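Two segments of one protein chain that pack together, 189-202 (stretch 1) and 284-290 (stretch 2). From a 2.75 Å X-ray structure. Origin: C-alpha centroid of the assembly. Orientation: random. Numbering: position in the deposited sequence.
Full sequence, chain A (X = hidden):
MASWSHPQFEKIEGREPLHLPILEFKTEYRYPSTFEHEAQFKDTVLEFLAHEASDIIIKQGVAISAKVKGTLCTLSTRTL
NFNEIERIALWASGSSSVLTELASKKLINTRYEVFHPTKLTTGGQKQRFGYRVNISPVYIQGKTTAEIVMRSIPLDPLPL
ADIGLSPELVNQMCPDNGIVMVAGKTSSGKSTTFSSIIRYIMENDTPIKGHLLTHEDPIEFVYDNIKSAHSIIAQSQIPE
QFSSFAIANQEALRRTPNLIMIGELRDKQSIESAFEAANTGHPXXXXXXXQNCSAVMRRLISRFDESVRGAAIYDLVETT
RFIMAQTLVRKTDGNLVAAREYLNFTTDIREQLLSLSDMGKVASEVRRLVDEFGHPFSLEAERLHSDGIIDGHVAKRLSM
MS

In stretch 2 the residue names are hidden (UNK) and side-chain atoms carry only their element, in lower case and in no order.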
# COMPACT_ATOMS: atom_id res chain seq x y z
N GLY A 189 24.36 0.69 32.51
CA GLY A 189 25.51 -0.04 32.98
C GLY A 189 26.39 -0.58 31.85
O GLY A 189 27.61 -0.60 31.98
N LYS A 190 25.78 -1.04 30.77
CA LYS A 190 26.52 -1.51 29.63
C LYS A 190 27.44 -0.43 29.05
O LYS A 190 28.62 -0.70 28.79
CB LYS A 190 25.57 -2.02 28.54
CG LYS A 190 24.15 -2.28 29.00
CD LYS A 190 23.75 -3.72 28.84
CE LYS A 190 22.27 -3.83 28.50
NZ LYS A 190 22.01 -3.57 27.05
N SER A 191 26.92 0.78 28.89
CA SER A 191 27.72 1.87 28.34
C SER A 191 29.03 2.02 29.12
O SER A 191 30.09 2.16 28.52
CB SER A 191 26.93 3.18 28.39
OG SER A 191 25.51 2.91 28.31
N THR A 192 28.96 1.99 30.45
CA THR A 192 30.13 2.26 31.25
C THR A 192 31.09 1.09 31.20
O THR A 192 32.33 1.27 31.11
CB THR A 192 29.75 2.61 32.70
OG1 THR A 192 29.37 1.43 33.38
CG2 THR A 192 28.59 3.59 32.69
N THR A 193 30.59 -0.14 31.32
CA THR A 193 31.44 -1.31 31.20
C THR A 193 32.21 -1.29 29.88
O THR A 193 33.45 -1.43 29.86
CB THR A 193 30.63 -2.58 31.35
OG1 THR A 193 30.12 -2.67 32.68
CG2 THR A 193 31.46 -3.81 31.00
N PHE A 194 31.48 -1.13 28.77
CA PHE A 194 32.12 -1.21 27.46
C PHE A 194 33.04 -0.04 27.19
O PHE A 194 34.09 -0.20 26.58
CB PHE A 194 31.05 -1.32 26.35
CG PHE A 194 30.73 -2.73 25.94
CD1 PHE A 194 31.67 -3.72 26.01
CD2 PHE A 194 29.46 -3.07 25.55
CE1 PHE A 194 31.37 -5.01 25.64
CE2 PHE A 194 29.13 -4.36 25.18
CZ PHE A 194 30.09 -5.33 25.23
N SER A 195 32.68 1.14 27.68
CA SER A 195 33.56 2.30 27.56
C SER A 195 34.84 2.08 28.32
O SER A 195 35.94 2.32 27.79
CB SER A 195 32.82 3.56 28.03
OG SER A 195 32.35 3.40 29.35
N SER A 196 34.75 1.65 29.57
CA SER A 196 35.96 1.32 30.34
C SER A 196 36.80 0.29 29.59
O SER A 196 38.01 0.46 29.45
CB SER A 196 35.57 0.81 31.73
OG SER A 196 35.11 1.87 32.54
N ILE A 197 36.17 -0.77 29.11
CA ILE A 197 36.91 -1.81 28.39
C ILE A 197 37.62 -1.22 27.15
O ILE A 197 38.73 -1.62 26.81
CB ILE A 197 36.00 -2.98 28.00
CG1 ILE A 197 35.52 -3.73 29.25
CG2 ILE A 197 36.72 -3.93 27.06
CD1 ILE A 197 34.78 -5.02 28.97
N ILE A 198 36.99 -0.26 26.50
CA ILE A 198 37.55 0.33 25.30
C ILE A 198 38.74 1.27 25.65
O ILE A 198 39.73 1.30 24.92
CB ILE A 198 36.47 1.06 24.48
CG1 ILE A 198 35.52 0.04 23.86
CG2 ILE A 198 37.08 1.92 23.41
CD1 ILE A 198 34.34 0.61 23.11
N ARG A 199 38.62 2.03 26.73
CA ARG A 199 39.72 2.85 27.17
C ARG A 199 40.90 1.98 27.57
O ARG A 199 42.07 2.29 27.26
CB ARG A 199 39.29 3.77 28.30
CG ARG A 199 39.54 3.24 29.70
CD ARG A 199 39.60 4.34 30.71
NE ARG A 199 40.86 5.09 30.67
CZ ARG A 199 41.26 5.92 31.62
NH1 ARG A 199 40.50 6.16 32.69
NH2 ARG A 199 42.43 6.52 31.54
N TYR A 200 40.66 0.92 28.33
CA TYR A 200 41.68 -0.08 28.59
C TYR A 200 42.32 -0.57 27.30
O TYR A 200 43.56 -0.62 27.18
CB TYR A 200 41.10 -1.25 29.38
CG TYR A 200 42.08 -2.38 29.62
CD1 TYR A 200 43.13 -2.24 30.54
CD2 TYR A 200 41.94 -3.60 28.96
CE1 TYR A 200 44.01 -3.26 30.75
CE2 TYR A 200 42.83 -4.62 29.14
CZ TYR A 200 43.87 -4.46 30.06
OH TYR A 200 44.74 -5.50 30.31
N ILE A 201 41.50 -0.91 26.31
CA ILE A 201 42.02 -1.43 25.05
C ILE A 201 42.96 -0.42 24.41
O ILE A 201 44.09 -0.77 24.04
CB ILE A 201 40.86 -1.82 24.10
CG1 ILE A 201 40.32 -3.19 24.46
CG2 ILE A 201 41.32 -1.79 22.65
CD1 ILE A 201 39.19 -3.64 23.56
N MET A 202 42.52 0.82 24.29
CA MET A 202 43.35 1.86 23.66
C MET A 202 44.65 2.09 24.45
O MET A 202 45.71 2.24 23.86
CB MET A 202 42.58 3.16 23.55
CG MET A 202 41.38 3.11 22.65
SD MET A 202 40.45 4.65 22.62
CE MET A 202 41.54 5.64 21.59
N UNK A 284 33.39 -7.82 17.80
CA UNK A 284 32.13 -7.11 17.99
C UNK A 284 31.81 -7.11 19.49
O UNK A 284 31.69 -8.16 20.11
c UNK A 284 29.68 -7.05 17.44
c UNK A 284 31.00 -7.77 17.20
c UNK A 284 31.34 -7.81 15.71
N UNK A 285 31.67 -5.93 20.05
CA UNK A 285 31.00 -5.72 21.34
C UNK A 285 29.52 -5.41 21.09
O UNK A 285 29.19 -4.53 20.30
c UNK A 285 34.89 -6.33 22.84
c UNK A 285 35.14 -4.04 23.40
c UNK A 285 33.84 -3.79 23.00
c UNK A 285 35.68 -5.30 23.30
c UNK A 285 33.05 -4.83 22.53
c UNK A 285 33.60 -6.11 22.45
c UNK A 285 31.62 -4.57 22.10
N UNK A 286 28.64 -6.19 21.72
CA UNK A 286 27.22 -5.94 21.68
C UNK A 286 26.65 -5.99 23.08
O UNK A 286 27.17 -6.66 23.96
c UNK A 286 26.48 -6.99 20.80
N UNK A 287 25.54 -5.25 23.28
CA UNK A 287 24.73 -5.38 24.47
C UNK A 287 23.46 -6.11 24.22
O UNK A 287 23.00 -6.25 23.10
c UNK A 287 25.69 -3.16 25.26
o UNK A 287 23.57 -3.24 24.04
c UNK A 287 24.40 -3.94 24.99
N UNK A 288 22.89 -6.64 25.28
CA UNK A 288 21.67 -7.49 25.22
C UNK A 288 20.86 -7.15 26.47
O UNK A 288 21.39 -7.06 27.58
c UNK A 288 21.97 -9.00 25.16
c UNK A 288 20.97 -9.68 24.29
c UNK A 288 23.35 -9.27 24.60
N UNK A 289 19.55 -6.99 26.28
CA UNK A 289 18.61 -6.78 27.36
C UNK A 289 18.16 -8.17 27.90
O UNK A 289 17.13 -8.71 27.53
c UNK A 289 16.97 -3.46 26.34
c UNK A 289 17.44 -5.95 26.90
c UNK A 289 19.02 -2.70 26.54
n UNK A 289 19.03 -3.99 26.81
n UNK A 289 17.78 -2.35 26.26
c UNK A 289 17.75 -4.51 26.70
N UNK A 290 19.01 -8.72 28.76
CA UNK A 290 18.68 -9.94 29.46
C UNK A 290 19.27 -9.93 30.85
O UNK A 290 20.22 -9.21 31.11
o UNK A 290 18.33 -11.52 27.62
c UNK A 290 19.19 -11.18 28.66

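Residues 189-202 form a continuous stretch of helix, and the segment 284-290 runs beside it in nearly the reverse direction, the helix and strand axes inclined at 163° between their N-to-C directions and 9.6 Å apart at closest approach.

Position 284 opens the strand with three side-chain carbons: the first carries the other two, a branch at the beta carbon with no heteroatom. The group lies out of reach of the helix. Three carbons branched in this way make it Val284.

At position 285 one carbon leads into a ring of six carbons, with no oxygen attached. The CA-to-CB bond points toward the helix, and the side chain meets Phe194, Ile197, Ile198 and Ile201. A carbon-only six-membered ring on a single methylene identifies Phe285. Its CB sits over one face of the Phe194 ring, 3.7 Å from the centroid, in a CH-pi contact, while CG lies 3.5 Å from Phe194 CE1. The two ring planes are tilted by just 3°, but the centroids are 4.9 Å apart and the rings are slid so far that they barely overlap. Beyond Phe194, the far end of the ring reaches the isoleucines: CE2 is 4.0 Å from Ile197 CG2 and 4.1 Å from Ile198 CG1, and CZ is 3.9 Å from Ile201 CD1.

Position 286 has a single side-chain carbon, directed away from the helix as the strand alternates. One carbon means Ala286. Its contact is made by the backbone, whose O lies 3.3 Å from Phe194 CE2, near the plane of that ring and at its edge.

The side chain at position 287 is a carbon bearing one oxygen and one carbon, and it points toward the helix again, against Lys190 and Phe194. Such a branch, half polar and half methyl, is Thr287. Its methyl CG2 packs 3.6 Å from Phe194 CE2, at the ring edge. Lys190 NZ comes within 3.2 Å of Thr287 CB; it is also 3.4 Å from OG1, but the angle is too poor for a hydrogen bond.

Position 288 repeats the pattern of three carbons branched at the first, now turned away from the helix, and is Val288. Here too the backbone makes the contact, with O 3.5 Å from Lys190 CE.

At position 289, past the strand, one carbon carries a five-membered ring of three carbons and two nitrogens, the imidazole of His289. Although its CA-to-CB bond points sideways, the ring end comes nearer, and ND1 lies 3.0 Å from Lys190 NZ, which approaches the ring edge.

Position 290 has one carbon and one terminal oxygen, directed away and without contact to the helix: Ser290.

The contact therefore rests on alternation. Phe285 and Thr287 face the helix, buried against Phe194 and Lys190 one turn apart, and the isoleucines extend the apolar surface around Phe285. Without a clear hydrogen bond across the stretches, packing dominates the 430 Å² interface.

Stretch 2 284-290: VFATVHS
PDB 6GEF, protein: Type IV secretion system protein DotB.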